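KLLA0E03807p (Kluyveromyces lactis, PDB 3SQI) binds DNA through the domain studied here and, as Ndc10, serves as a platform for inner kinetochore assembly in budding yeast. Local coordinates at residues L139-Q144 and F200-Y205; H211-Y216 and F362-L367; P319-H324 and L345-P350; L349-R354 and L380-E385. All blocks are in the same frame, centred on the assembly; numbering follows the deposited sequence.

Interaction 1: residues L139-Q144 and F200-Y205; sequences LLLDFQ and FTMAVY
Helices 133-149 and 198-210 run side by side and nearly antiparallel where residues 139-144 meet residues 200-205, the short axes coming within 9.4 Å at an angle of 156°. The polar part of the contact is a tip-to-tip meeting of Q144 and T201. With CG of Q144 beside its own backbone N (chi1 -59°), the extended chain carries the amide across the gap, and OE1 of Q144 stands 2.7 Å from OG1 of T201. That hydroxyl has a single proton and also lies within bonding reach of the carbonyl O of C197. At its other end the amide donates from NE2 to the carbonyl O of F195, so the NE2 end of this buried amide is fixed, with OE1 left facing the hydroxyl. Replacing Q144 by an alanine would probably deprive T201 OG1 and F195 O of a buried polar partner each.

The apolar part centres on L141, whose CD1 passes the T201 methyl, CG2, at 3.7 Å and ends 3.3 Å from CB of M202. L140 crosses T201 obliquely, its CD2 being 3.6 Å from OG1 of T201, while W118 of helix 107-118 touches both residues. M202 offers only the root of its chain, the thioether end leading away.

This is antiparallel helix-helix packing in the buried interior of the DNA-binding domain, mostly apolar with one amide-hydroxyl contact, within the CBF3-subunit family region.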
loop_
_atom_site.group_PDB
_atom_site.type_symbol
_atom_site.label_atom_id
_atom_site.label_comp_id
_atom_site.label_asym_id
_atom_site.label_seq_id
_atom_site.Cartn_x
_atom_site.Cartn_y
_atom_site.Cartn_z
ATOM N N LEU A 139 -5.259 3.175 -14.615
ATOM C CA LEU A 139 -5.351 1.746 -14.361
ATOM C C LEU A 139 -4.233 1.324 -13.419
ATOM O O LEU A 139 -4.482 0.761 -12.356
ATOM C CB LEU A 139 -5.263 0.942 -15.656
ATOM C CG LEU A 139 -5.585 -0.546 -15.488
ATOM C CD1 LEU A 139 -7.045 -0.728 -15.098
ATOM C CD2 LEU A 139 -5.272 -1.330 -16.750
ATOM N N LEU A 140 -2.998 1.625 -13.804
ATOM C CA LEU A 140 -1.842 1.166 -13.048
ATOM C C LEU A 140 -1.951 1.519 -11.573
ATOM O O LEU A 140 -1.530 0.751 -10.724
ATOM C CB LEU A 140 -0.546 1.740 -13.619
ATOM C CG LEU A 140 0.677 1.405 -12.762
ATOM C CD1 LEU A 140 1.026 -0.072 -12.897
ATOM C CD2 LEU A 140 1.871 2.283 -13.107
ATOM N N LEU A 141 -2.494 2.690 -11.264
ATOM C CA LEU A 141 -2.643 3.080 -9.869
ATOM C C LEU A 141 -3.677 2.178 -9.234
ATOM O O LEU A 141 -3.460 1.663 -8.142
ATOM C CB LEU A 141 -3.069 4.539 -9.714
ATOM C CG LEU A 141 -3.153 4.975 -8.246
ATOM C CD1 LEU A 141 -1.780 5.394 -7.760
ATOM C CD2 LEU A 141 -4.154 6.100 -8.033
ATOM N N ASP A 142 -4.799 1.962 -9.911
ATOM C CA ASP A 142 -5.784 1.050 -9.325
ATOM C C ASP A 142 -5.202 -0.345 -9.019
ATOM O O ASP A 142 -5.412 -0.901 -7.937
ATOM C CB ASP A 142 -7.013 0.917 -10.204
ATOM C CG ASP A 142 -8.086 0.093 -9.551
ATOM O OD1 ASP A 142 -8.207 -1.104 -9.885
ATOM O OD2 ASP A 142 -8.797 0.641 -8.682
ATOM N N PHE A 143 -4.465 -0.895 -9.978
ATOM C CA PHE A 143 -3.796 -2.180 -9.806
ATOM C C PHE A 143 -2.764 -2.181 -8.673
ATOM O O PHE A 143 -2.848 -2.994 -7.758
ATOM C CB PHE A 143 -3.138 -2.595 -11.121
ATOM C CG PHE A 143 -2.307 -3.841 -11.026
ATOM C CD1 PHE A 143 -2.906 -5.085 -10.920
ATOM C CD2 PHE A 143 -0.926 -3.772 -11.075
ATOM C CE1 PHE A 143 -2.138 -6.236 -10.842
ATOM C CE2 PHE A 143 -0.153 -4.917 -11.000
ATOM C CZ PHE A 143 -0.759 -6.152 -10.883
ATOM N N GLN A 144 -1.789 -1.278 -8.739
ATOM C CA GLN A 144 -0.722 -1.220 -7.743
ATOM C C GLN A 144 -1.345 -1.065 -6.357
ATOM O O GLN A 144 -0.823 -1.550 -5.344
ATOM C CB GLN A 144 0.212 -0.036 -8.028
ATOM C CG GLN A 144 0.889 -0.053 -9.392
ATOM C CD GLN A 144 2.249 0.642 -9.382
ATOM O OE1 GLN A 144 2.439 1.664 -8.712
ATOM N NE2 GLN A 144 3.209 0.078 -10.115
ATOM N N PHE A 200 4.383 7.006 -6.272
ATOM C CA PHE A 200 5.042 7.666 -7.381
ATOM C C PHE A 200 4.059 7.708 -8.536
ATOM O O PHE A 200 3.835 8.746 -9.174
ATOM C CB PHE A 200 6.270 6.860 -7.779
ATOM C CG PHE A 200 6.983 7.397 -8.974
ATOM C CD1 PHE A 200 7.246 6.584 -10.059
ATOM C CD2 PHE A 200 7.394 8.712 -9.017
ATOM C CE1 PHE A 200 7.910 7.074 -11.162
ATOM C CE2 PHE A 200 8.054 9.209 -10.120
ATOM C CZ PHE A 200 8.313 8.391 -11.191
ATOM N N THR A 201 3.464 6.553 -8.788
ATOM C CA THR A 201 2.421 6.425 -9.787
ATOM C C THR A 201 1.365 7.491 -9.561
ATOM O O THR A 201 0.992 8.220 -10.481
ATOM C CB THR A 201 1.765 5.037 -9.704
ATOM O OG1 THR A 201 2.735 4.029 -10.042
ATOM C CG2 THR A 201 0.554 4.944 -10.639
ATOM N N MET A 202 0.899 7.599 -8.325
ATOM C CA MET A 202 -0.163 8.537 -8.016
ATOM C C MET A 202 0.293 9.984 -8.183
ATOM O O MET A 202 -0.515 10.875 -8.441
ATOM C CB MET A 202 -0.664 8.317 -6.599
ATOM C CG MET A 202 -1.798 9.245 -6.219
ATOM S SD MET A 202 -2.170 9.064 -4.474
ATOM C CE MET A 202 -0.532 8.699 -3.846
ATOM N N ALA A 203 1.590 10.211 -8.023
ATOM C CA ALA A 203 2.148 11.548 -8.129
ATOM C C ALA A 203 2.131 11.975 -9.583
ATOM O O ALA A 203 1.602 13.035 -9.914
ATOM C CB ALA A 203 3.561 11.592 -7.568
ATOM N N VAL A 204 2.688 11.144 -10.458
ATOM C CA VAL A 204 2.647 11.472 -11.876
ATOM C C VAL A 204 1.201 11.640 -12.311
ATOM O O VAL A 204 0.816 12.673 -12.871
ATOM C CB VAL A 204 3.306 10.402 -12.762
ATOM C CG1 VAL A 204 3.097 10.748 -14.216
ATOM C CG2 VAL A 204 4.791 10.288 -12.469
ATOM N N TYR A 205 0.396 10.619 -12.049
ATOM C CA TYR A 205 -0.996 10.659 -12.466
ATOM C C TYR A 205 -1.679 11.918 -11.965
ATOM O O TYR A 205 -2.535 12.471 -12.644
ATOM C CB TYR A 205 -1.762 9.429 -11.978
ATOM C CG TYR A 205 -3.265 9.549 -12.151
ATOM C CD1 TYR A 205 -3.826 9.747 -13.404
ATOM C CD2 TYR A 205 -4.123 9.463 -11.060
ATOM C CE1 TYR A 205 -5.199 9.860 -13.565
ATOM C CE2 TYR A 205 -5.503 9.576 -11.216
ATOM C CZ TYR A 205 -6.034 9.772 -12.469
ATOM O OH TYR A 205 -7.404 9.882 -12.639
#

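Interaction 2: residues H211-Y216 and F362-L367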
loop_
_atom_site.group_PDB
_atom_site.type_symbol
_atom_site.label_atom_id
_atom_site.label_comp_id
_atom_site.label_asym_id
_atom_site.label_seq_id
_atom_site.Cartn_x
_atom_site.Cartn_y
_atom_site.Cartn_z
ATOM N N HIS A 211 -2.536 19.598 -12.716
ATOM C CA HIS A 211 -1.807 20.569 -13.514
ATOM C C HIS A 211 -2.173 20.404 -14.992
ATOM O O HIS A 211 -2.389 21.383 -15.709
ATOM C CB HIS A 211 -0.301 20.395 -13.305
ATOM C CG HIS A 211 0.538 21.300 -14.151
ATOM N ND1 HIS A 211 1.663 21.934 -13.671
ATOM C CD2 HIS A 211 0.423 21.672 -15.449
ATOM C CE1 HIS A 211 2.202 22.662 -14.633
ATOM N NE2 HIS A 211 1.469 22.518 -15.723
ATOM N N GLY A 212 -2.258 19.156 -15.437
ATOM C CA GLY A 212 -2.486 18.871 -16.841
ATOM C C GLY A 212 -1.210 19.122 -17.609
ATOM O O GLY A 212 -0.174 19.408 -17.014
ATOM N N VAL A 213 -1.268 19.005 -18.929
ATOM C CA VAL A 213 -0.130 19.383 -19.756
ATOM C C VAL A 213 -0.522 20.505 -20.709
ATOM O O VAL A 213 -1.408 20.346 -21.552
ATOM C CB VAL A 213 0.445 18.190 -20.537
ATOM C CG1 VAL A 213 1.667 18.621 -21.340
ATOM C CG2 VAL A 213 0.800 17.057 -19.582
ATOM N N LYS A 214 0.147 21.641 -20.558
ATOM C CA LYS A 214 -0.173 22.842 -21.317
ATOM C C LYS A 214 -0.218 22.574 -22.819
ATOM O O LYS A 214 0.714 22.004 -23.385
ATOM C CB LYS A 214 0.851 23.937 -20.998
ATOM C CG LYS A 214 0.567 25.277 -21.647
ATOM C CD LYS A 214 1.540 26.352 -21.174
ATOM C CE LYS A 214 1.207 27.708 -21.792
ATOM N NZ LYS A 214 2.072 28.803 -21.262
ATOM N N LYS A 215 -1.314 22.989 -23.451
ATOM C CA LYS A 215 -1.516 22.836 -24.895
ATOM C C LYS A 215 -1.891 21.421 -25.350
ATOM O O LYS A 215 -2.196 21.202 -26.522
ATOM C CB LYS A 215 -0.305 23.340 -25.690
ATOM C CG LYS A 215 -0.356 24.820 -26.028
ATOM C CD LYS A 215 0.320 25.672 -24.971
ATOM C CE LYS A 215 0.128 27.148 -25.272
ATOM N NZ LYS A 215 1.185 27.998 -24.659
ATOM N N TYR A 216 -1.872 20.465 -24.430
ATOM C CA TYR A 216 -2.234 19.094 -24.771
ATOM C C TYR A 216 -3.482 18.660 -24.021
ATOM O O TYR A 216 -4.542 18.459 -24.614
ATOM C CB TYR A 216 -1.092 18.133 -24.440
ATOM C CG TYR A 216 0.178 18.369 -25.217
ATOM C CD1 TYR A 216 0.630 17.440 -26.145
ATOM C CD2 TYR A 216 0.930 19.518 -25.018
ATOM C CE1 TYR A 216 1.795 17.652 -26.855
ATOM C CE2 TYR A 216 2.093 19.740 -25.722
ATOM C CZ TYR A 216 2.522 18.805 -26.640
ATOM O OH TYR A 216 3.683 19.028 -27.342
ATOM N N PHE A 362 6.827 14.913 -19.525
ATOM C CA PHE A 362 7.959 15.738 -19.922
ATOM C C PHE A 362 7.596 16.753 -20.994
ATOM O O PHE A 362 8.411 17.595 -21.363
ATOM C CB PHE A 362 9.117 14.856 -20.386
ATOM C CG PHE A 362 9.616 13.928 -19.324
ATOM C CD1 PHE A 362 10.253 14.426 -18.202
ATOM C CD2 PHE A 362 9.439 12.562 -19.438
ATOM C CE1 PHE A 362 10.709 13.582 -17.217
ATOM C CE2 PHE A 362 9.899 11.710 -18.452
ATOM C CZ PHE A 362 10.530 12.222 -17.340
ATOM N N LEU A 363 6.369 16.669 -21.491
ATOM C CA LEU A 363 5.932 17.562 -22.555
ATOM C C LEU A 363 5.458 18.913 -22.031
ATOM O O LEU A 363 5.193 19.825 -22.809
ATOM C CB LEU A 363 4.851 16.902 -23.411
ATOM C CG LEU A 363 5.413 16.021 -24.527
ATOM C CD1 LEU A 363 6.317 14.936 -23.950
ATOM C CD2 LEU A 363 4.294 15.419 -25.364
ATOM N N ASP A 364 5.357 19.046 -20.714
ATOM C CA ASP A 364 4.945 20.319 -20.142
ATOM C C ASP A 364 6.073 21.344 -20.250
ATOM O O ASP A 364 7.240 21.024 -20.022
ATOM C CB ASP A 364 4.497 20.149 -18.689
ATOM C CG ASP A 364 3.355 21.080 -18.321
ATOM O OD1 ASP A 364 2.509 21.370 -19.195
ATOM O OD2 ASP A 364 3.302 21.523 -17.155
ATOM N N PRO A 365 5.725 22.582 -20.619
ATOM C CA PRO A 365 6.708 23.662 -20.743
ATOM C C PRO A 365 7.362 23.939 -19.396
ATOM O O PRO A 365 8.509 24.383 -19.330
ATOM C CB PRO A 365 5.859 24.861 -21.175
ATOM C CG PRO A 365 4.612 24.266 -21.750
ATOM C CD PRO A 365 4.364 23.030 -20.950
ATOM N N SER A 366 6.621 23.674 -18.328
ATOM C CA SER A 366 7.142 23.813 -16.977
ATOM C C SER A 366 8.396 22.964 -16.804
ATOM O O SER A 366 9.448 23.472 -16.405
ATOM C CB SER A 366 6.076 23.405 -15.957
ATOM O OG SER A 366 4.897 24.182 -16.123
ATOM N N LEU A 367 8.278 21.673 -17.111
ATOM C CA LEU A 367 9.415 20.755 -17.070
ATOM C C LEU A 367 10.489 21.101 -18.104
ATOM O O LEU A 367 11.577 20.522 -18.096
ATOM C CB LEU A 367 8.957 19.309 -17.281
ATOM C CG LEU A 367 8.526 18.484 -16.060
ATOM C CD1 LEU A 367 9.582 18.546 -14.958
ATOM C CD2 LEU A 367 7.161 18.921 -15.535
#
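The carboxylate of D364 is the hub of this contact between the turn at residues 211-216 and the loop at 362-367, and its two oxygens face different partners. OD1 points at the backbone of the turn, and K214 N meets it nearly along the C-O axis at 2.7 Å, with an N-H...O angle of 159°. OD2 is directed at the H211 ring, tip to tip, but with ring and carboxylate planes 77° apart and an angle too poor for a hydrogen bond. OD2 is bonded instead by the hydroxyl of Y207, from helix 198-210, and weakly by S366 OG, which sits at the edge of the H211 ring, 3.4 Å from CE1.

CB of K214 lies 3.6 Å from CD of P365, the extended lysine chain leading its amine away. L363 crosses Y216 at about a right angle, with CB of L363 over one face of the ring and CD2 of L363 3.7 Å from CE1 of Y216.

An alanine at D364 would probably loosen the turn, since the acceptor of K214 N and the bond from Y207 would go. A carboxylate facing the imidazole may favour a protonated H211, and the neighbouring donors should help keep D364 ionised.

Interaction 3: residues P319-H324 and L345-P350; sequences PQVHVH and LVTSLP
An irregular loop running across one side of helix 332-355 provides this contact: residues 319-324, between helices 304-310 and 332-355, turn every second residue toward the helix. P319, V321 and V323 face it, and on the helix two consecutive residues, V346 and T347, receive them.

V321 and V346 form the centre. CG1 of V321, set beside its own backbone N (chi1 -65°), meets CG1 of V346 at 3.6 Å, the two branched chains crossing obliquely. V346 holds CG1 anti to its backbone N (chi1 168°), which directs that methyl at V321, while its other methyl, CG2, comes 3.6 Å from the carbonyl O of V323. CB of V323 lies farther off, 4.2 Å from CG1 of V346. At the other end the ring of P319 crosses T347 at about a right angle, its CG 3.6 Å from OG1 of T347.

The loop backbone is bonded to the same helix one turn earlier, P319 O to the hydroxyl of S343 and V323 O to ND2 of N342. These bonds come from the turn before V346 and T347, whose own contacts are van der Waals; the valine methyls, with F375 of helix 370-376, probably shield V346 from water.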
loop_
_atom_site.group_PDB
_atom_site.type_symbol
_atom_site.label_atom_id
_atom_site.label_comp_id
_atom_site.label_asym_id
_atom_site.label_seq_id
_atom_site.Cartn_x
_atom_site.Cartn_y
_atom_site.Cartn_z
ATOM N N PRO A 319 12.121 12.140 2.076
ATOM C CA PRO A 319 13.277 12.892 1.566
ATOM C C PRO A 319 12.920 14.348 1.238
ATOM O O PRO A 319 11.899 14.610 0.606
ATOM C CB PRO A 319 13.648 12.130 0.290
ATOM C CG PRO A 319 12.354 11.532 -0.163
ATOM C CD PRO A 319 11.624 11.155 1.099
ATOM N N GLN A 320 13.750 15.292 1.663
ATOM C CA GLN A 320 13.430 16.701 1.438
ATOM C C GLN A 320 13.958 17.239 0.105
ATOM O O GLN A 320 15.166 17.263 -0.140
ATOM C CB GLN A 320 13.898 17.565 2.615
ATOM C CG GLN A 320 13.084 17.368 3.891
ATOM C CD GLN A 320 11.580 17.487 3.663
ATOM O OE1 GLN A 320 11.125 17.805 2.561
ATOM N NE2 GLN A 320 10.802 17.225 4.710
ATOM N N VAL A 321 13.033 17.666 -0.750
ATOM C CA VAL A 321 13.365 18.225 -2.055
ATOM C C VAL A 321 13.170 19.738 -2.080
ATOM O O VAL A 321 12.294 20.264 -1.399
ATOM C CB VAL A 321 12.479 17.631 -3.136
ATOM C CG1 VAL A 321 12.767 16.153 -3.278
ATOM C CG2 VAL A 321 11.010 17.899 -2.806
ATOM N N HIS A 322 13.986 20.440 -2.856
ATOM C CA HIS A 322 13.844 21.890 -2.952
ATOM C C HIS A 322 13.058 22.375 -4.174
ATOM O O HIS A 322 12.920 23.582 -4.385
ATOM C CB HIS A 322 15.206 22.584 -2.847
ATOM C CG HIS A 322 15.926 22.279 -1.574
ATOM N ND1 HIS A 322 16.341 21.008 -1.244
ATOM C CD2 HIS A 322 16.278 23.072 -0.536
ATOM C CE1 HIS A 322 16.930 21.031 -0.062
ATOM N NE2 HIS A 322 16.905 22.273 0.388
ATOM N N VAL A 323 12.547 21.442 -4.967
ATOM C CA VAL A 323 11.794 21.776 -6.170
ATOM C C VAL A 323 10.309 21.476 -6.013
ATOM O O VAL A 323 9.932 20.393 -5.563
ATOM C CB VAL A 323 12.303 20.960 -7.366
ATOM C CG1 VAL A 323 11.312 21.022 -8.513
ATOM C CG2 VAL A 323 13.683 21.440 -7.781
ATOM N N HIS A 324 9.454 22.416 -6.395
ATOM C CA HIS A 324 8.024 22.179 -6.251
ATOM C C HIS A 324 7.262 22.112 -7.571
ATOM O O HIS A 324 7.023 23.124 -8.225
ATOM C CB HIS A 324 7.425 23.225 -5.316
ATOM C CG HIS A 324 8.123 23.302 -3.998
ATOM N ND1 HIS A 324 9.360 23.889 -3.848
ATOM C CD2 HIS A 324 7.782 22.827 -2.776
ATOM C CE1 HIS A 324 9.738 23.800 -2.584
ATOM N NE2 HIS A 324 8.797 23.157 -1.915
ATOM N N LEU A 345 7.619 12.239 -6.286
ATOM C CA LEU A 345 7.670 12.573 -7.704
ATOM C C LEU A 345 9.044 13.106 -8.049
ATOM O O LEU A 345 9.732 12.568 -8.912
ATOM C CB LEU A 345 6.623 13.634 -8.035
ATOM C CG LEU A 345 6.368 13.918 -9.514
ATOM C CD1 LEU A 345 5.528 12.800 -10.143
ATOM C CD2 LEU A 345 5.677 15.271 -9.691
ATOM N N VAL A 346 9.435 14.159 -7.338
ATOM C CA VAL A 346 10.659 14.905 -7.601
ATOM C C VAL A 346 11.887 14.064 -7.308
ATOM O O VAL A 346 12.962 14.299 -7.859
ATOM C CB VAL A 346 10.713 16.196 -6.746
ATOM C CG1 VAL A 346 12.097 16.817 -6.782
ATOM C CG2 VAL A 346 9.664 17.195 -7.217
ATOM N N THR A 347 11.724 13.076 -6.436
ATOM C CA THR A 347 12.842 12.220 -6.078
ATOM C C THR A 347 13.124 11.246 -7.203
ATOM O O THR A 347 14.283 10.997 -7.544
ATOM C CB THR A 347 12.564 11.420 -4.794
ATOM O OG1 THR A 347 12.300 12.319 -3.708
ATOM C CG2 THR A 347 13.763 10.553 -4.446
ATOM N N SER A 348 12.052 10.686 -7.766
ATOM C CA SER A 348 12.183 9.609 -8.744
ATOM C C SER A 348 12.073 10.033 -10.220
ATOM O O SER A 348 12.234 9.206 -11.116
ATOM C CB SER A 348 11.180 8.487 -8.421
ATOM O OG SER A 348 11.314 8.036 -7.073
ATOM N N LEU A 349 11.815 11.312 -10.477
ATOM C CA LEU A 349 11.561 11.774 -11.851
ATOM C C LEU A 349 12.767 11.685 -12.797
ATOM O O LEU A 349 12.624 11.260 -13.942
ATOM C CB LEU A 349 10.996 13.198 -11.860
ATOM C CG LEU A 349 9.952 13.419 -12.951
ATOM C CD1 LEU A 349 8.941 12.288 -12.916
ATOM C CD2 LEU A 349 9.272 14.764 -12.777
ATOM N N PRO A 350 13.953 12.108 -12.329
ATOM C CA PRO A 350 15.163 11.962 -13.144
ATOM C C PRO A 350 15.325 10.545 -13.681
ATOM O O PRO A 350 15.852 10.370 -14.777
ATOM C CB PRO A 350 16.284 12.268 -12.152
ATOM C CG PRO A 350 15.663 13.196 -11.175
ATOM C CD PRO A 350 14.239 12.743 -11.029
#

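Interaction 4: residues L349-R354 and L380-E385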
loop_
_atom_site.group_PDB
_atom_site.type_symbol
_atom_site.label_atom_id
_atom_site.label_comp_id
_atom_site.label_asym_id
_atom_site.label_seq_id
_atom_site.Cartn_x
_atom_site.Cartn_y
_atom_site.Cartn_z
ATOM N N LEU A 349 11.815 11.312 -10.477
ATOM C CA LEU A 349 11.561 11.774 -11.851
ATOM C C LEU A 349 12.767 11.685 -12.797
ATOM O O LEU A 349 12.624 11.260 -13.942
ATOM C CB LEU A 349 10.996 13.198 -11.860
ATOM C CG LEU A 349 9.952 13.419 -12.951
ATOM C CD1 LEU A 349 8.941 12.288 -12.916
ATOM C CD2 LEU A 349 9.272 14.764 -12.777
ATOM N N PRO A 350 13.953 12.108 -12.329
ATOM C CA PRO A 350 15.163 11.962 -13.144
ATOM C C PRO A 350 15.325 10.545 -13.681
ATOM O O PRO A 350 15.852 10.370 -14.777
ATOM C CB PRO A 350 16.284 12.268 -12.152
ATOM C CG PRO A 350 15.663 13.196 -11.175
ATOM C CD PRO A 350 14.239 12.743 -11.029
ATOM N N LEU A 351 14.882 9.548 -12.919
ATOM C CA LEU A 351 14.965 8.158 -13.364
ATOM C C LEU A 351 13.996 7.908 -14.508
ATOM O O LEU A 351 14.392 7.448 -15.577
ATOM C CB LEU A 351 14.660 7.198 -12.222
ATOM C CG LEU A 351 15.016 5.748 -12.549
ATOM C CD1 LEU A 351 16.526 5.616 -12.727
ATOM C CD2 LEU A 351 14.497 4.787 -11.476
ATOM N N LEU A 352 12.728 8.238 -14.284
ATOM C CA LEU A 352 11.712 8.128 -15.322
ATOM C C LEU A 352 12.165 8.806 -16.606
ATOM O O LEU A 352 11.839 8.365 -17.704
ATOM C CB LEU A 352 10.402 8.767 -14.866
ATOM C CG LEU A 352 9.260 8.658 -15.884
ATOM C CD1 LEU A 352 8.799 7.220 -16.022
ATOM C CD2 LEU A 352 8.093 9.538 -15.487
ATOM N N TYR A 353 12.910 9.892 -16.461
ATOM C CA TYR A 353 13.340 10.682 -17.610
ATOM C C TYR A 353 14.423 9.951 -18.394
ATOM O O TYR A 353 14.502 10.056 -19.620
ATOM C CB TYR A 353 13.848 12.042 -17.130
ATOM C CG TYR A 353 14.310 12.966 -18.227
ATOM C CD1 TYR A 353 13.399 13.562 -19.089
ATOM C CD2 TYR A 353 15.657 13.261 -18.390
ATOM C CE1 TYR A 353 13.818 14.414 -20.087
ATOM C CE2 TYR A 353 16.085 14.116 -19.386
ATOM C CZ TYR A 353 15.160 14.690 -20.231
ATOM O OH TYR A 353 15.574 15.543 -21.231
ATOM N N ARG A 354 15.245 9.200 -17.668
ATOM C CA ARG A 354 16.355 8.455 -18.251
ATOM C C ARG A 354 15.868 7.172 -18.935
ATOM O O ARG A 354 16.530 6.642 -19.828
ATOM C CB ARG A 354 17.392 8.146 -17.163
ATOM C CG ARG A 354 18.524 7.216 -17.577
ATOM C CD ARG A 354 19.663 7.947 -18.267
ATOM N NE ARG A 354 20.914 7.200 -18.153
ATOM C CZ ARG A 354 21.801 7.370 -17.175
ATOM N NH1 ARG A 354 21.582 8.271 -16.226
ATOM N NH2 ARG A 354 22.911 6.643 -17.146
ATOM N N LEU A 380 21.700 10.817 -10.663
ATOM C CA LEU A 380 20.608 9.858 -10.756
ATOM C C LEU A 380 20.186 9.368 -9.360
ATOM O O LEU A 380 21.031 9.266 -8.464
ATOM C CB LEU A 380 21.042 8.705 -11.662
ATOM C CG LEU A 380 19.938 8.036 -12.471
ATOM C CD1 LEU A 380 19.220 9.057 -13.338
ATOM C CD2 LEU A 380 20.524 6.922 -13.314
ATOM N N PRO A 381 18.884 9.080 -9.163
ATOM C CA PRO A 381 18.471 8.713 -7.803
ATOM C C PRO A 381 19.096 7.384 -7.381
ATOM O O PRO A 381 19.436 7.196 -6.207
ATOM C CB PRO A 381 16.954 8.562 -7.931
ATOM C CG PRO A 381 16.775 8.103 -9.339
ATOM C CD PRO A 381 17.786 8.907 -10.128
ATOM N N LEU A 382 19.241 6.479 -8.345
ATOM C CA LEU A 382 20.011 5.254 -8.173
ATOM C C LEU A 382 20.600 4.895 -9.526
ATOM O O LEU A 382 20.095 5.334 -10.558
ATOM C CB LEU A 382 19.136 4.121 -7.629
ATOM C CG LEU A 382 17.720 3.923 -8.182
ATOM C CD1 LEU A 382 17.736 3.577 -9.664
ATOM C CD2 LEU A 382 16.991 2.848 -7.391
ATOM N N ASP A 383 21.669 4.109 -9.517
ATOM C CA ASP A 383 22.356 3.733 -10.747
ATOM C C ASP A 383 21.459 2.951 -11.710
ATOM O O ASP A 383 20.616 2.155 -11.290
ATOM C CB ASP A 383 23.613 2.920 -10.429
ATOM C CG ASP A 383 23.310 1.663 -9.634
ATOM O OD1 ASP A 383 23.638 1.619 -8.428
ATOM O OD2 ASP A 383 22.729 0.722 -10.214
ATOM N N ILE A 384 21.659 3.182 -13.003
ATOM C CA ILE A 384 20.874 2.529 -14.047
ATOM C C ILE A 384 20.868 1.006 -13.935
ATOM O O ILE A 384 19.833 0.365 -14.125
ATOM C CB ILE A 384 21.412 2.888 -15.433
ATOM C CG1 ILE A 384 22.898 2.526 -15.530
ATOM C CG2 ILE A 384 21.198 4.361 -15.708
ATOM C CD1 ILE A 384 23.428 2.430 -16.955
ATOM N N GLU A 385 22.023 0.430 -13.616
ATOM C CA GLU A 385 22.203 -1.018 -13.669
ATOM C C GLU A 385 21.267 -1.751 -12.711
ATOM O O GLU A 385 21.154 -2.975 -12.747
ATOM C CB GLU A 385 23.665 -1.386 -13.397
ATOM C CG GLU A 385 24.643 -0.868 -14.453
ATOM C CD GLU A 385 24.700 -1.752 -15.688
ATOM O OE1 GLU A 385 24.664 -2.991 -15.533
ATOM O OE2 GLU A 385 24.783 -1.208 -16.813
#
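Toward the end of helix 332-355, residues 349-354 are met by the loop 380-385, which passes along one side of the helix. P350 opens the contact at the kink, where the backbone N atoms of P350 and L351 make no bond to the preceding turn. Its CB lies 4.2 Å from CD of P381, so the two proline rings are in loose apolar contact, and its carbonyl O, which accepts from R354 N, has CD1 of L380 at 3.9 Å. F375 of helix 370-376 also touches P350.

L351 comes next and makes the broadest apolar contact of the helical segment. CB of L351 rests 3.7 Å from CG of P381. CG, anti to the backbone N (chi1 -168°), carries the isobutyl end on to L382, whose CD1 is equidistant, at 3.9 Å, from CD1 and CD2 of L351. CG of L380 lies 4.2 Å from CD1 of L351.

R354 completes the contact one turn on from P350. A bend at chi2 (84°) swings the guanidinium over the loop, where CG2 of I384 sits 3.2 Å above one face, offset toward the rim. NH1 of R354 lies 3.4 Å from CD2 of L380, so the head group is in contact with two aliphatic residues.

The arrangement is a loop closing over a proline-kinked helix end: P350 and L351 make up the buried part, with P381 and the arginine toward the exposed margin. It joins helix 332-355 to the segment leading into helix 388-391.

How the interactions relate
From the N terminus, interaction 1 closes first, bringing helix 198-210 back against helix 133-149. Just beyond helix 198-210, residues 211-216 open interaction 2, a long loop closed only at 362-367. Interaction 3 is nested inside it, folding residues 319-324 onto helix 332-355. Interaction 4 begins on that helix and ends at 380-385, so it crosses interaction 2. Interactions 3 and 4 share L349 and P350, and T347 O touches P381 CB between them. F200 and V204 of interaction 1 pack on L345 and S348, while F362 of interaction 2 reaches Y353. Helix 332-355 thus ties helix 198-210 to the loops 319-324, 362-367 and 380-385.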